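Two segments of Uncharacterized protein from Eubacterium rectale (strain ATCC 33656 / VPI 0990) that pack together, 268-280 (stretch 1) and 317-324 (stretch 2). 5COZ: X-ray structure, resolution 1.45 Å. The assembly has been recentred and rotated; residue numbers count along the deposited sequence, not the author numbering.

Stretch 1 268-280: TETGEILHPSSIL
Stretch 2 317-324: IKPVWVVY

Trp321 forms the apolar centre of this contact. It lies in an extended strand, 317-324, with its CA-to-CB bond pointing toward the other stretch, and its side chain (chi1 -77°, m; chi2 111°) lays the indole against the loop and first helical turn of 268-280. Pro276 covers one face of the ring: its CB sits 4.0 Å from the centroid of the Trp321 six-membered ring, 18° off the normal, a CH-pi contact between the Pro276 CB hydrogens and the aromatic electrons. Ile279, with chi1 and chi2 both m, brings CG1 to 3.5 Å from Trp321 CD1, while Ile273 (chi1 p, chi2 t) places CD1 3.8 Å from Trp321 CZ2.

The helix and the strand run in broadly the same direction, their axes crossing at -48° and approaching to 9.7 Å. This spacing leaves room for side chains between the backbones, and the nearest CA atoms pair Ile279 with Trp321 at 7.3 Å and Ile273 with Pro319 at 8.1 Å. Alternation along the strand turns Pro319, Trp321 and Val323 toward stretch 1, whereas Val320 and Val322 point away. Val323 (chi1 t) extends the apolar surface, its CG2 3.9 Å from Ile279 CG2; Pro319 extends it the other way, its CG 4.0 Å from Ile273 CG2.

The indole also has a polar need, met at its edge. Trp321 NE1 donates to Leu274 O at 2.9 Å, with an N-H...O angle of 134°, the one hydrogen bond between the stretches. Leu274 is in extended loop conformation (phi/psi -70/150), just before the chain turns into the helix, where Leu280 N bonds to Pro276 O at 2.8 Å.

At the outer end, the CA-to-CB bonds of strand residues Glu269 (p, t, chi3 -6°) and Lys318 (m, t, p, t) point sideways, and the ends of the two side chains approach each other. Glu269 OE2 lies 4.3 Å from Lys318 NZ, so the opposite charges attract without forming a salt bridge.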

# COMPACT_ATOMS: atom_id res chain seq x y z
N THR A 268 -1.21 -2.79 -24.64
CA THR A 268 -2.31 -3.44 -25.38
C THR A 268 -3.23 -2.39 -25.98
O THR A 268 -3.71 -2.55 -27.11
CB THR A 268 -3.09 -4.40 -24.47
OG1 THR A 268 -3.49 -3.67 -23.30
CG2 THR A 268 -2.27 -5.61 -24.07
N GLU A 269 -3.52 -1.34 -25.23
CA GLU A 269 -4.36 -0.23 -25.67
C GLU A 269 -4.02 1.01 -24.86
O GLU A 269 -3.35 0.93 -23.83
CB GLU A 269 -5.86 -0.57 -25.55
CG GLU A 269 -6.30 -0.89 -24.13
CD GLU A 269 -7.66 -1.54 -23.96
OE1 GLU A 269 -8.40 -1.69 -24.96
OE2 GLU A 269 -7.99 -1.91 -22.80
N THR A 270 -4.39 2.16 -25.38
CA THR A 270 -4.19 3.43 -24.71
C THR A 270 -5.48 4.19 -24.87
O THR A 270 -6.10 4.16 -25.93
CB THR A 270 -2.99 4.21 -25.27
OG1 THR A 270 -1.84 3.35 -25.34
CG2 THR A 270 -2.68 5.48 -24.45
N GLY A 271 -5.86 4.89 -23.83
CA GLY A 271 -7.07 5.68 -23.92
C GLY A 271 -7.07 6.73 -22.85
O GLY A 271 -6.27 6.70 -21.91
N GLU A 272 -8.04 7.63 -22.95
CA GLU A 272 -8.23 8.68 -21.98
C GLU A 272 -9.08 8.15 -20.85
O GLU A 272 -10.12 7.52 -21.10
CB GLU A 272 -8.94 9.85 -22.67
CG GLU A 272 -8.95 11.12 -21.87
CD GLU A 272 -9.31 12.35 -22.69
OE1 GLU A 272 -9.31 12.27 -23.94
OE2 GLU A 272 -9.58 13.40 -22.07
N ILE A 273 -8.65 8.39 -19.62
CA ILE A 273 -9.45 8.00 -18.47
C ILE A 273 -10.42 9.11 -18.10
O ILE A 273 -10.25 10.26 -18.53
CB ILE A 273 -8.57 7.61 -17.25
CG1 ILE A 273 -7.80 8.84 -16.67
CG2 ILE A 273 -7.64 6.43 -17.63
CD1 ILE A 273 -7.13 8.56 -15.35
N LEU A 274 -11.41 8.77 -17.31
CA LEU A 274 -12.37 9.73 -16.79
C LEU A 274 -11.73 10.64 -15.78
O LEU A 274 -10.85 10.20 -15.02
CB LEU A 274 -13.51 8.96 -16.09
CG LEU A 274 -14.47 8.21 -17.01
CD1 LEU A 274 -15.39 7.31 -16.20
CD2 LEU A 274 -15.29 9.21 -17.85
N HIS A 275 -12.22 11.88 -15.69
CA HIS A 275 -11.81 12.76 -14.60
C HIS A 275 -12.41 12.20 -13.32
O HIS A 275 -13.48 11.57 -13.36
CB HIS A 275 -12.32 14.19 -14.84
CG HIS A 275 -11.74 14.87 -16.05
ND1 HIS A 275 -12.20 16.11 -16.44
CD2 HIS A 275 -10.77 14.47 -16.90
CE1 HIS A 275 -11.52 16.43 -17.53
NE2 HIS A 275 -10.62 15.50 -17.83
N PRO A 276 -11.81 12.48 -12.17
CA PRO A 276 -12.35 11.88 -10.93
C PRO A 276 -13.69 12.47 -10.52
O PRO A 276 -14.40 11.85 -9.71
CB PRO A 276 -11.24 12.11 -9.89
CG PRO A 276 -10.43 13.30 -10.44
CD PRO A 276 -10.51 13.16 -11.94
N SER A 277 -14.10 13.62 -11.10
CA SER A 277 -15.44 14.16 -10.84
C SER A 277 -16.51 13.13 -11.20
O SER A 277 -17.49 12.97 -10.47
CB SER A 277 -15.67 15.44 -11.63
OG SER A 277 -15.31 15.24 -12.99
N SER A 278 -16.33 12.45 -12.36
CA SER A 278 -17.27 11.47 -12.88
C SER A 278 -17.37 10.28 -11.93
O SER A 278 -18.46 9.81 -11.64
CB SER A 278 -16.85 10.99 -14.26
OG SER A 278 -16.76 12.09 -15.16
N ILE A 279 -16.23 9.87 -11.37
CA ILE A 279 -16.17 8.77 -10.41
C ILE A 279 -16.82 9.17 -9.10
O ILE A 279 -17.64 8.39 -8.57
CB ILE A 279 -14.72 8.34 -10.21
CG1 ILE A 279 -14.08 7.92 -11.55
CG2 ILE A 279 -14.60 7.23 -9.13
CD1 ILE A 279 -14.78 6.76 -12.29
N LEU A 280 -16.48 10.37 -8.56
CA LEU A 280 -17.06 10.74 -7.28
C LEU A 280 -18.58 10.87 -7.36
O LEU A 280 -19.26 10.39 -6.46
CB LEU A 280 -16.43 12.03 -6.74
CG LEU A 280 -17.02 12.49 -5.37
CD1 LEU A 280 -16.81 11.40 -4.27
CD2 LEU A 280 -16.39 13.80 -4.94
N ILE A 317 -2.68 -5.36 -17.12
CA ILE A 317 -2.54 -4.21 -16.23
C ILE A 317 -3.42 -3.10 -16.79
O ILE A 317 -3.26 -2.74 -17.96
CB ILE A 317 -1.06 -3.80 -16.03
CG1 ILE A 317 -0.94 -2.63 -15.04
CG2 ILE A 317 -0.28 -3.52 -17.36
CD1 ILE A 317 0.50 -2.37 -14.56
N LYS A 318 -4.40 -2.63 -15.98
CA LYS A 318 -5.35 -1.64 -16.50
C LYS A 318 -5.59 -0.59 -15.45
O LYS A 318 -5.60 -0.93 -14.25
CB LYS A 318 -6.70 -2.32 -16.85
CG LYS A 318 -6.55 -3.37 -17.97
CD LYS A 318 -7.88 -4.00 -18.36
CE LYS A 318 -8.73 -3.04 -19.18
NZ LYS A 318 -10.10 -3.58 -19.45
N PRO A 319 -5.81 0.67 -15.83
CA PRO A 319 -6.02 1.69 -14.81
C PRO A 319 -7.41 1.61 -14.21
O PRO A 319 -8.41 1.34 -14.92
CB PRO A 319 -5.85 3.01 -15.58
CG PRO A 319 -6.31 2.67 -17.00
CD PRO A 319 -5.79 1.25 -17.20
N VAL A 320 -7.47 1.90 -12.92
CA VAL A 320 -8.72 1.95 -12.17
C VAL A 320 -8.72 3.20 -11.30
O VAL A 320 -7.66 3.70 -10.90
CB VAL A 320 -8.93 0.67 -11.27
CG1 VAL A 320 -9.11 -0.57 -12.14
CG2 VAL A 320 -7.80 0.46 -10.25
N TRP A 321 -9.93 3.69 -10.99
CA TRP A 321 -10.14 4.68 -9.94
C TRP A 321 -10.66 3.94 -8.72
O TRP A 321 -11.66 3.22 -8.84
CB TRP A 321 -11.15 5.74 -10.38
CG TRP A 321 -10.61 6.77 -11.32
CD1 TRP A 321 -10.94 6.94 -12.63
CD2 TRP A 321 -9.74 7.87 -10.98
NE1 TRP A 321 -10.31 8.05 -13.15
CE2 TRP A 321 -9.59 8.65 -12.15
CE3 TRP A 321 -9.07 8.25 -9.81
CZ2 TRP A 321 -8.81 9.82 -12.18
CZ3 TRP A 321 -8.30 9.42 -9.83
CH2 TRP A 321 -8.17 10.18 -11.00
N VAL A 322 -9.96 4.05 -7.59
CA VAL A 322 -10.36 3.38 -6.35
C VAL A 322 -10.89 4.44 -5.41
O VAL A 322 -10.25 5.48 -5.24
CB VAL A 322 -9.19 2.61 -5.69
CG1 VAL A 322 -9.72 1.80 -4.50
CG2 VAL A 322 -8.51 1.68 -6.70
N VAL A 323 -12.05 4.18 -4.79
CA VAL A 323 -12.59 5.06 -3.76
C VAL A 323 -12.55 4.30 -2.45
O VAL A 323 -13.18 3.26 -2.31
CB VAL A 323 -14.03 5.54 -4.07
CG1 VAL A 323 -14.55 6.47 -2.96
CG2 VAL A 323 -14.07 6.26 -5.42
N TYR A 324 -11.79 4.84 -1.49
CA TYR A 324 -11.69 4.26 -0.16
C TYR A 324 -12.61 5.04 0.74
O TYR A 324 -12.61 6.29 0.68
CB TYR A 324 -10.24 4.34 0.36
CG TYR A 324 -9.24 3.63 -0.54
CD1 TYR A 324 -8.58 4.32 -1.56
CD2 TYR A 324 -8.87 2.31 -0.29
CE1 TYR A 324 -7.60 3.69 -2.34
CE2 TYR A 324 -7.91 1.67 -1.07
CZ TYR A 324 -7.25 2.38 -2.07
OH TYR A 324 -6.31 1.75 -2.85